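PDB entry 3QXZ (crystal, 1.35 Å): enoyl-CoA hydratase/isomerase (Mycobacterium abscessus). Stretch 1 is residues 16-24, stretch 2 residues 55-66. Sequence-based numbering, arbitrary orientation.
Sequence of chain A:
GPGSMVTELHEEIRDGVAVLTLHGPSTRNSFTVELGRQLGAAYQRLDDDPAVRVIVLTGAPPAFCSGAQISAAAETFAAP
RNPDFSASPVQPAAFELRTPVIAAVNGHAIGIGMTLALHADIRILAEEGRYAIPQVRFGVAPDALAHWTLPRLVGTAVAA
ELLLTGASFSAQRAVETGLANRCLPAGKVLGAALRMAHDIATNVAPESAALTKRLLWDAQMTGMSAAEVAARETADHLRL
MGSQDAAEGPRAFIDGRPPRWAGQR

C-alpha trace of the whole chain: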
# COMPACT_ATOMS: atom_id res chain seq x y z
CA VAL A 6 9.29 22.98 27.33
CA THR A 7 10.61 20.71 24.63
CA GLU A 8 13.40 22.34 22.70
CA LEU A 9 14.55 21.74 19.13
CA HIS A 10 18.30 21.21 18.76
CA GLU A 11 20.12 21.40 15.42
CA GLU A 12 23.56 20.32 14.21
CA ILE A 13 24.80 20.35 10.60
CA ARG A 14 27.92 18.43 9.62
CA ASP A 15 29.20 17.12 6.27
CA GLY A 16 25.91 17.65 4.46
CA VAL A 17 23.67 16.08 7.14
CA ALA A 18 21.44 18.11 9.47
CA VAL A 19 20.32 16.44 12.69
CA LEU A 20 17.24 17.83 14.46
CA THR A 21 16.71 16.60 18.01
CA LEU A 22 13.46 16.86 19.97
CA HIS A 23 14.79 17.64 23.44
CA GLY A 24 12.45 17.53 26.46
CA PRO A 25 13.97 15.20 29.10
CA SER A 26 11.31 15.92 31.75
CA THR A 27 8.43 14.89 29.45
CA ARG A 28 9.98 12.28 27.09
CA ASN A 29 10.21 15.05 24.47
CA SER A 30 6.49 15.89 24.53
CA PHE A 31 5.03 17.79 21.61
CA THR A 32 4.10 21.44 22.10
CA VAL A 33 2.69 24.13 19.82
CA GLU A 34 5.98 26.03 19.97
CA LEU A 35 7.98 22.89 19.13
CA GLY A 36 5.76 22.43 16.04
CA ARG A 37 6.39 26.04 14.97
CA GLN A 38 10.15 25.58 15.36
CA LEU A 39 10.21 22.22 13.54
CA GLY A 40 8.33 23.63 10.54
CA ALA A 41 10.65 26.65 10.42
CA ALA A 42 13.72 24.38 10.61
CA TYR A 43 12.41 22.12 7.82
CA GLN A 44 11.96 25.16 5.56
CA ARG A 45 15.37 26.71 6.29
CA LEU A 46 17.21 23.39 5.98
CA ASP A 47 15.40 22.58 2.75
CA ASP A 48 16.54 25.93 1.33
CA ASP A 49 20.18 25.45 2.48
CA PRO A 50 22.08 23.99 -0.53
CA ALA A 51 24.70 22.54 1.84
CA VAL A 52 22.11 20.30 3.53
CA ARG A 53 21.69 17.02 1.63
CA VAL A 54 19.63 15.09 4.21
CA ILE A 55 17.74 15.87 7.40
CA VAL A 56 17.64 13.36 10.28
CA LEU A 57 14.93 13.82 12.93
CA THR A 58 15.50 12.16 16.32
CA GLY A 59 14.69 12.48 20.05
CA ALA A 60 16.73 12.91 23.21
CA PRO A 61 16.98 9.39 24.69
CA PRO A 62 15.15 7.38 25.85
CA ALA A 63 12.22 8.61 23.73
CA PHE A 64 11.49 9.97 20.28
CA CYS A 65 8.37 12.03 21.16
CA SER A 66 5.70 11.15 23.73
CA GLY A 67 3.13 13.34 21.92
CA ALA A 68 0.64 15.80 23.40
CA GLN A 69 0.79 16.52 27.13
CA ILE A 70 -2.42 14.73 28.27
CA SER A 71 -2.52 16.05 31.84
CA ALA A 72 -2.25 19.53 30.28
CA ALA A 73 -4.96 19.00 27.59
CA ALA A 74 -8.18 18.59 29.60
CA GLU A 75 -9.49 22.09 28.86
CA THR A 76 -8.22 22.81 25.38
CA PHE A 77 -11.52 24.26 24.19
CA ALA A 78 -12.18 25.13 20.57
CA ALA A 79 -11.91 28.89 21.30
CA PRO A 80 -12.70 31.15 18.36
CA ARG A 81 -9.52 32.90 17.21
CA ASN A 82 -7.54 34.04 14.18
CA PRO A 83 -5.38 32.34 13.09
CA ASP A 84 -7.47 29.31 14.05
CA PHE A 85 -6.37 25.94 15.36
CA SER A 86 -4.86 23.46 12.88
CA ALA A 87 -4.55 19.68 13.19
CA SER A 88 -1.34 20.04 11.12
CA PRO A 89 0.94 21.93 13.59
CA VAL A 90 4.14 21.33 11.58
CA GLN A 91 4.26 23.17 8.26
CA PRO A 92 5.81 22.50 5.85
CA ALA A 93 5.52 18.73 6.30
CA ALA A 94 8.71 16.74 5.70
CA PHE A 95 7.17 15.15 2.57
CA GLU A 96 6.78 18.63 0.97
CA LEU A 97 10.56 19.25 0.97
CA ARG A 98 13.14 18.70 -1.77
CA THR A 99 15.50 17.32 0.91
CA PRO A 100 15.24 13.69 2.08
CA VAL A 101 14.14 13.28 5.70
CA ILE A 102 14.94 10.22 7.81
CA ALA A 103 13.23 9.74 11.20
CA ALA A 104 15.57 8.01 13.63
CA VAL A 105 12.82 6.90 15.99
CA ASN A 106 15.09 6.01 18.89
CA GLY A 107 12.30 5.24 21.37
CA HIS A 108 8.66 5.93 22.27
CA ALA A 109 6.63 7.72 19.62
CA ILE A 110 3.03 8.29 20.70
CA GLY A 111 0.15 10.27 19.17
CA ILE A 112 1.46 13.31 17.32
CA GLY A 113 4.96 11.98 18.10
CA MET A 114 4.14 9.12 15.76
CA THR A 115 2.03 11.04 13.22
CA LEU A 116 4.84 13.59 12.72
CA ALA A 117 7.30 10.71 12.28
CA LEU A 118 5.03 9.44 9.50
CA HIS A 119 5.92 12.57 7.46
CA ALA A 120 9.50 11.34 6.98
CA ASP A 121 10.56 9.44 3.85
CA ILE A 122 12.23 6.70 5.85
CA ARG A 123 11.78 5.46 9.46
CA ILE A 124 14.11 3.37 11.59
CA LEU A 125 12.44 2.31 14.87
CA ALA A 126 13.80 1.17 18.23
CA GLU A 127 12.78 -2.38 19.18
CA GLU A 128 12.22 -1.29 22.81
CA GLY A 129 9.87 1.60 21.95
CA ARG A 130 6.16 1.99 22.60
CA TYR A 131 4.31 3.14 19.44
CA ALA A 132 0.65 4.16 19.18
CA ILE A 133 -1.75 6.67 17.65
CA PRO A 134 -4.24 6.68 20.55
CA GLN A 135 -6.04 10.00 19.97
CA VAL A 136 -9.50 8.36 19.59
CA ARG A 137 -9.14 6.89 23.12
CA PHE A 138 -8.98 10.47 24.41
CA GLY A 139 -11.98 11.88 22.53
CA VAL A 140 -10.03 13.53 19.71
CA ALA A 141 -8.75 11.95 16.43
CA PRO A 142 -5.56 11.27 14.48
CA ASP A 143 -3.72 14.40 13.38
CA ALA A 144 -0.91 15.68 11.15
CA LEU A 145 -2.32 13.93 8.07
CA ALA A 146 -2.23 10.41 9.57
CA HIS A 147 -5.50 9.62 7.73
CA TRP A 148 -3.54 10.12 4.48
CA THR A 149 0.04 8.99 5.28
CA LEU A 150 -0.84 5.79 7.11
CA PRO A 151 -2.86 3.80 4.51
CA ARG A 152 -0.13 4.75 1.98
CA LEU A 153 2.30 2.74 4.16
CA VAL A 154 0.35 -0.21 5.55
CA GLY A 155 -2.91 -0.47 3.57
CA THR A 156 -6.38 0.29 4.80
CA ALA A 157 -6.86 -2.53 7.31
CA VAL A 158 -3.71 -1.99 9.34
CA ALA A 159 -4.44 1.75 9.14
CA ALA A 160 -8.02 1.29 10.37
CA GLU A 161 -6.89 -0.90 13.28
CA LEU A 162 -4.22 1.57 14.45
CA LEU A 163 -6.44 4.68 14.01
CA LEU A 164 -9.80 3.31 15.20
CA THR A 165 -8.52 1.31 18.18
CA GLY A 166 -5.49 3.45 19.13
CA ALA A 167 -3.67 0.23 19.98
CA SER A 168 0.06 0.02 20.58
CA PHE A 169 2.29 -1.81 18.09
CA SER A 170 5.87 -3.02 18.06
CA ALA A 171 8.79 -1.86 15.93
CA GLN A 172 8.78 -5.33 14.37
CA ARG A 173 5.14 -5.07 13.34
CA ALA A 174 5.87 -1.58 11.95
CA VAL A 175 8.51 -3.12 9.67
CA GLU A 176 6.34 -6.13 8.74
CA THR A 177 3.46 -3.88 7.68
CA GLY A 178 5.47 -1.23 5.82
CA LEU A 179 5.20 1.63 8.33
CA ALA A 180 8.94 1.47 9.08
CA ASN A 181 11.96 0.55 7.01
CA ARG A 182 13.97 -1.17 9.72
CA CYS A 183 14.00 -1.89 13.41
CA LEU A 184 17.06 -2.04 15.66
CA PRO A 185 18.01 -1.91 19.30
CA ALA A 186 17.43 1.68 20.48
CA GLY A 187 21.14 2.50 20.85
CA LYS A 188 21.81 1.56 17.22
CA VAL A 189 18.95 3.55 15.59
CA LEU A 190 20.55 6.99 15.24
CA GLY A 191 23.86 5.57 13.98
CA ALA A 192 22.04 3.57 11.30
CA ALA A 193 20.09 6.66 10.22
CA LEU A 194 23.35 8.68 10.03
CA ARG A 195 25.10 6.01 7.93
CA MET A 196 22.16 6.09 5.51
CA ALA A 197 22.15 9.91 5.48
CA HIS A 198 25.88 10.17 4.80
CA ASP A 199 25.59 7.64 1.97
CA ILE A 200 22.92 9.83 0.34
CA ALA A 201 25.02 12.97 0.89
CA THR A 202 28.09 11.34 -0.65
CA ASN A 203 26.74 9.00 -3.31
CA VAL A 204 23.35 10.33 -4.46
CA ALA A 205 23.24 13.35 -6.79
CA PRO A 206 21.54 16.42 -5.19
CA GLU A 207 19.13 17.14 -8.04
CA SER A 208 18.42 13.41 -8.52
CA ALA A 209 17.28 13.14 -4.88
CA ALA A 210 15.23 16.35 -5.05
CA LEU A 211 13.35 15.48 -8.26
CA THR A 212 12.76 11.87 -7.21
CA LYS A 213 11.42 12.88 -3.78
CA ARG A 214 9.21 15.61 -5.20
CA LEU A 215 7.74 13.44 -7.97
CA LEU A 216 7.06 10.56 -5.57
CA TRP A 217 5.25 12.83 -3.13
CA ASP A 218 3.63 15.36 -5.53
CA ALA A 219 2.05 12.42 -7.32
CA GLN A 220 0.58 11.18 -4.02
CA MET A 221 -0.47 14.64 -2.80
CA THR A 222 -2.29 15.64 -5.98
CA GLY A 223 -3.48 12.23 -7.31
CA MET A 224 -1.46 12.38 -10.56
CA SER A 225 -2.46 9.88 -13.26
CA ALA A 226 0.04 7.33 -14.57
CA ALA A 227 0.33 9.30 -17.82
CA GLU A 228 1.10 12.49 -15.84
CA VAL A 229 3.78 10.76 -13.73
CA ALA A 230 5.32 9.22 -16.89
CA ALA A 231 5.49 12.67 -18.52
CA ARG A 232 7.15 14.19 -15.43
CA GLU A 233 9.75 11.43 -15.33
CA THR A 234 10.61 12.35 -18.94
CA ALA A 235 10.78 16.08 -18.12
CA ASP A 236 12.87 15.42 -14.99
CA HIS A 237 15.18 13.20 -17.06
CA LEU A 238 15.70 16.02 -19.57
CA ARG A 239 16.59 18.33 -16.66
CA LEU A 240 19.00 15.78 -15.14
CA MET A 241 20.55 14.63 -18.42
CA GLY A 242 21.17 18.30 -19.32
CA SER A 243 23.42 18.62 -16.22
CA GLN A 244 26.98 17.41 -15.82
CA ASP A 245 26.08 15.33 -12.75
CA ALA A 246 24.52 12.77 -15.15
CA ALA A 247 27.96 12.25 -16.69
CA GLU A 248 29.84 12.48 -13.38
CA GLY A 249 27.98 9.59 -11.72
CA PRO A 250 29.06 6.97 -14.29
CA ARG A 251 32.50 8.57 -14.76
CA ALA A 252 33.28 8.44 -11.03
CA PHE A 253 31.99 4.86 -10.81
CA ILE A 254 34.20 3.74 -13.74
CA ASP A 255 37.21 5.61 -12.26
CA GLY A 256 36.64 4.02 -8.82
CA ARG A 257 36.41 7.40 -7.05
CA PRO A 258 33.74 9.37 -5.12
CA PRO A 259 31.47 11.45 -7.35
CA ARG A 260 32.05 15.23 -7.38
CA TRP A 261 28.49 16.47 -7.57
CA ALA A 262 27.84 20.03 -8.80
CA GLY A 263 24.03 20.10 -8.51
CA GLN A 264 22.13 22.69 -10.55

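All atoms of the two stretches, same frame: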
# COMPACT_ATOMS: atom_id res chain seq x y z
N GLY A 16 27.09 17.80 5.29
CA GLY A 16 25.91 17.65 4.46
C GLY A 16 24.68 17.07 5.13
O GLY A 16 23.65 16.97 4.49
N VAL A 17 24.78 16.70 6.41
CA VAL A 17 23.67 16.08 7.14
C VAL A 17 23.27 16.97 8.32
O VAL A 17 24.11 17.32 9.16
CB VAL A 17 24.00 14.63 7.58
CG1 VAL A 17 22.85 14.03 8.43
CG2 VAL A 17 24.32 13.75 6.37
N ALA A 18 21.99 17.35 8.35
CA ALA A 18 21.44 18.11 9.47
C ALA A 18 20.70 17.16 10.41
O ALA A 18 19.85 16.38 9.96
CB ALA A 18 20.49 19.21 8.97
N VAL A 19 21.02 17.23 11.69
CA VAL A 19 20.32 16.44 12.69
C VAL A 19 19.50 17.38 13.56
O VAL A 19 20.04 18.32 14.18
CB VAL A 19 21.29 15.59 13.58
CG1 VAL A 19 20.50 14.77 14.60
CG2 VAL A 19 22.14 14.68 12.71
N LEU A 20 18.18 17.15 13.58
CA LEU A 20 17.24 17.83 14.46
C LEU A 20 16.87 16.90 15.60
O LEU A 20 16.45 15.75 15.36
CB LEU A 20 15.99 18.22 13.69
CG LEU A 20 16.16 19.26 12.59
CD1 LEU A 20 14.88 19.40 11.83
CD2 LEU A 20 16.57 20.62 13.20
N THR A 21 17.02 17.40 16.84
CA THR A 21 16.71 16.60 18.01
C THR A 21 15.60 17.24 18.83
O THR A 21 15.69 18.42 19.20
CB THR A 21 17.96 16.41 18.90
OG1 THR A 21 19.02 15.85 18.12
CG2 THR A 21 17.65 15.47 20.06
N LEU A 22 14.56 16.45 19.10
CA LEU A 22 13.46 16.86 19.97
C LEU A 22 13.93 16.62 21.39
O LEU A 22 14.16 15.49 21.79
CB LEU A 22 12.19 16.05 19.67
CG LEU A 22 11.75 16.00 18.20
CD1 LEU A 22 10.59 15.03 18.04
CD2 LEU A 22 11.36 17.37 17.68
N HIS A 23 14.10 17.71 22.15
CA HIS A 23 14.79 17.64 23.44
C HIS A 23 13.93 18.15 24.59
O HIS A 23 13.85 19.35 24.84
CB HIS A 23 16.11 18.42 23.36
CG HIS A 23 16.90 18.41 24.63
ND1 HIS A 23 17.87 17.46 24.90
CD2 HIS A 23 16.88 19.23 25.71
CE1 HIS A 23 18.40 17.69 26.08
NE2 HIS A 23 17.82 18.76 26.60
N GLY A 24 13.27 17.22 25.28
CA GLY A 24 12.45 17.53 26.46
C GLY A 24 12.55 16.41 27.48
O GLY A 24 11.59 15.65 27.66
N ILE A 55 18.14 15.51 6.05
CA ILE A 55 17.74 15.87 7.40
C ILE A 55 17.40 14.60 8.17
O ILE A 55 16.63 13.77 7.69
CB ILE A 55 16.52 16.81 7.39
CG1 ILE A 55 16.83 18.10 6.63
CG2 ILE A 55 16.02 17.09 8.81
CD1 ILE A 55 15.60 18.84 6.08
N VAL A 56 17.98 14.46 9.36
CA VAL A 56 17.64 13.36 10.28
C VAL A 56 16.92 13.94 11.48
O VAL A 56 17.44 14.86 12.11
CB VAL A 56 18.90 12.57 10.72
CG1 VAL A 56 18.55 11.48 11.74
CG2 VAL A 56 19.59 11.95 9.50
N LEU A 57 15.72 13.43 11.76
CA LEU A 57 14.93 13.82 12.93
C LEU A 57 15.00 12.73 14.00
O LEU A 57 14.76 11.55 13.72
CB LEU A 57 13.48 14.06 12.51
CG LEU A 57 12.53 14.51 13.63
CD1 LEU A 57 12.92 15.86 14.24
CD2 LEU A 57 11.11 14.57 13.05
N THR A 58 15.33 13.13 15.23
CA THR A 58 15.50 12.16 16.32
C THR A 58 15.10 12.79 17.65
O THR A 58 14.81 13.98 17.70
CB THR A 58 16.95 11.61 16.32
OG1 THR A 58 16.99 10.35 16.98
CG2 THR A 58 17.95 12.59 16.93
N GLY A 59 15.02 11.97 18.71
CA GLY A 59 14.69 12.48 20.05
C GLY A 59 15.79 12.27 21.06
O GLY A 59 16.60 11.35 20.95
N ALA A 60 15.81 13.12 22.09
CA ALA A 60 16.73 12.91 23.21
C ALA A 60 16.36 11.60 23.90
O ALA A 60 15.21 11.43 24.29
CB ALA A 60 16.64 14.07 24.19
N PRO A 61 17.32 10.67 24.06
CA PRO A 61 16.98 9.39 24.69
C PRO A 61 16.35 9.58 26.08
O PRO A 61 16.71 10.52 26.78
CB PRO A 61 18.34 8.68 24.78
CG PRO A 61 19.09 9.20 23.62
CD PRO A 61 18.69 10.67 23.52
N PRO A 62 15.45 8.66 26.49
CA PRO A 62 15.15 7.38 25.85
C PRO A 62 13.99 7.40 24.85
O PRO A 62 13.59 6.34 24.37
CB PRO A 62 14.77 6.51 27.06
CG PRO A 62 14.08 7.48 27.98
CD PRO A 62 14.74 8.82 27.77
N ALA A 63 13.43 8.57 24.55
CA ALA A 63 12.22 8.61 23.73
C ALA A 63 12.44 9.33 22.40
O ALA A 63 13.41 10.08 22.24
CB ALA A 63 11.11 9.27 24.51
N PHE A 64 11.53 9.11 21.45
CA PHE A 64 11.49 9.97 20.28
C PHE A 64 10.61 11.18 20.61
O PHE A 64 11.11 12.31 20.74
CB PHE A 64 10.99 9.20 19.05
CG PHE A 64 10.85 10.05 17.81
CD1 PHE A 64 11.97 10.40 17.03
CD2 PHE A 64 9.59 10.50 17.39
CE1 PHE A 64 11.84 11.18 15.89
CE2 PHE A 64 9.44 11.29 16.26
CZ PHE A 64 10.57 11.63 15.48
N CYS A 65 9.30 10.96 20.81
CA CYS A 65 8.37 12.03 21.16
C CYS A 65 7.12 11.40 21.75
O CYS A 65 6.43 10.63 21.09
CB CYS A 65 8.02 12.89 19.94
SG CYS A 65 6.74 14.12 20.25
N SER A 66 6.83 11.73 23.01
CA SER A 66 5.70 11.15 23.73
C SER A 66 4.35 11.76 23.33
O SER A 66 3.32 11.36 23.85
CB SER A 66 5.90 11.30 25.24
OG SER A 66 6.01 12.68 25.57

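Strands 17-23 and 55-59 lie side by side as parallel neighbours in one sheet, and together the two stretches bury 646 Å². Five backbone hydrogen bonds join them. Val 56 N donates to Ala 18 O (2.7 Å), and Leu 20 N donates to Val 56 O (2.8 Å). Thr 58 N to Leu 20 O, Leu 22 N to Thr 58 O, and Ala 60 N to Leu 22 O are each 2.9 Å. The alternation of donor and acceptor is typical of parallel pairing. The last bond carries the ladder one residue past the second strand.

Leu 22 is the most covered residue, with 104 Å² beneath the other stretch. Its chi1 is m and its chi2 is t. Leu 22 CD2 lies 4.1 Å from Leu 57 CD1. Leu 22 CD1 packs over one face of the Phe 64 ring, 4.3 Å from Phe 64 CZ, and lies 3.8 Å from Cys 65 CB. The branched, apolar end thus touches both the strand and the chain beyond it. Its bridge partner, Gly 59, has no side chain; a CB there would clash with Phe 64 O.

Leu 20 follows with 68 Å², on the same face of the sheet. Its CB meets Leu 57 CD1 at 3.9 Å, and its CD1 meets Ile 55 CG2 at 4.0 Å. Ala 18, also on this face, adds a smaller apolar contact with Ile 55. These buried side chains form a continuous greasy layer.

Val 56 covers nearly as much, 67 Å², on the face shared with Val 19, Thr 21 and Thr 58. Its CG2 is 4.0 Å from Val 17 CG1, and its CB is 4.3 Å from Val 19 CG2. Further along, Thr 21 OG1 sits 3.6 Å from Thr 58 CG2, a van der Waals contact. Thr 58 OG1 is hydrogen-bonded elsewhere in the structure.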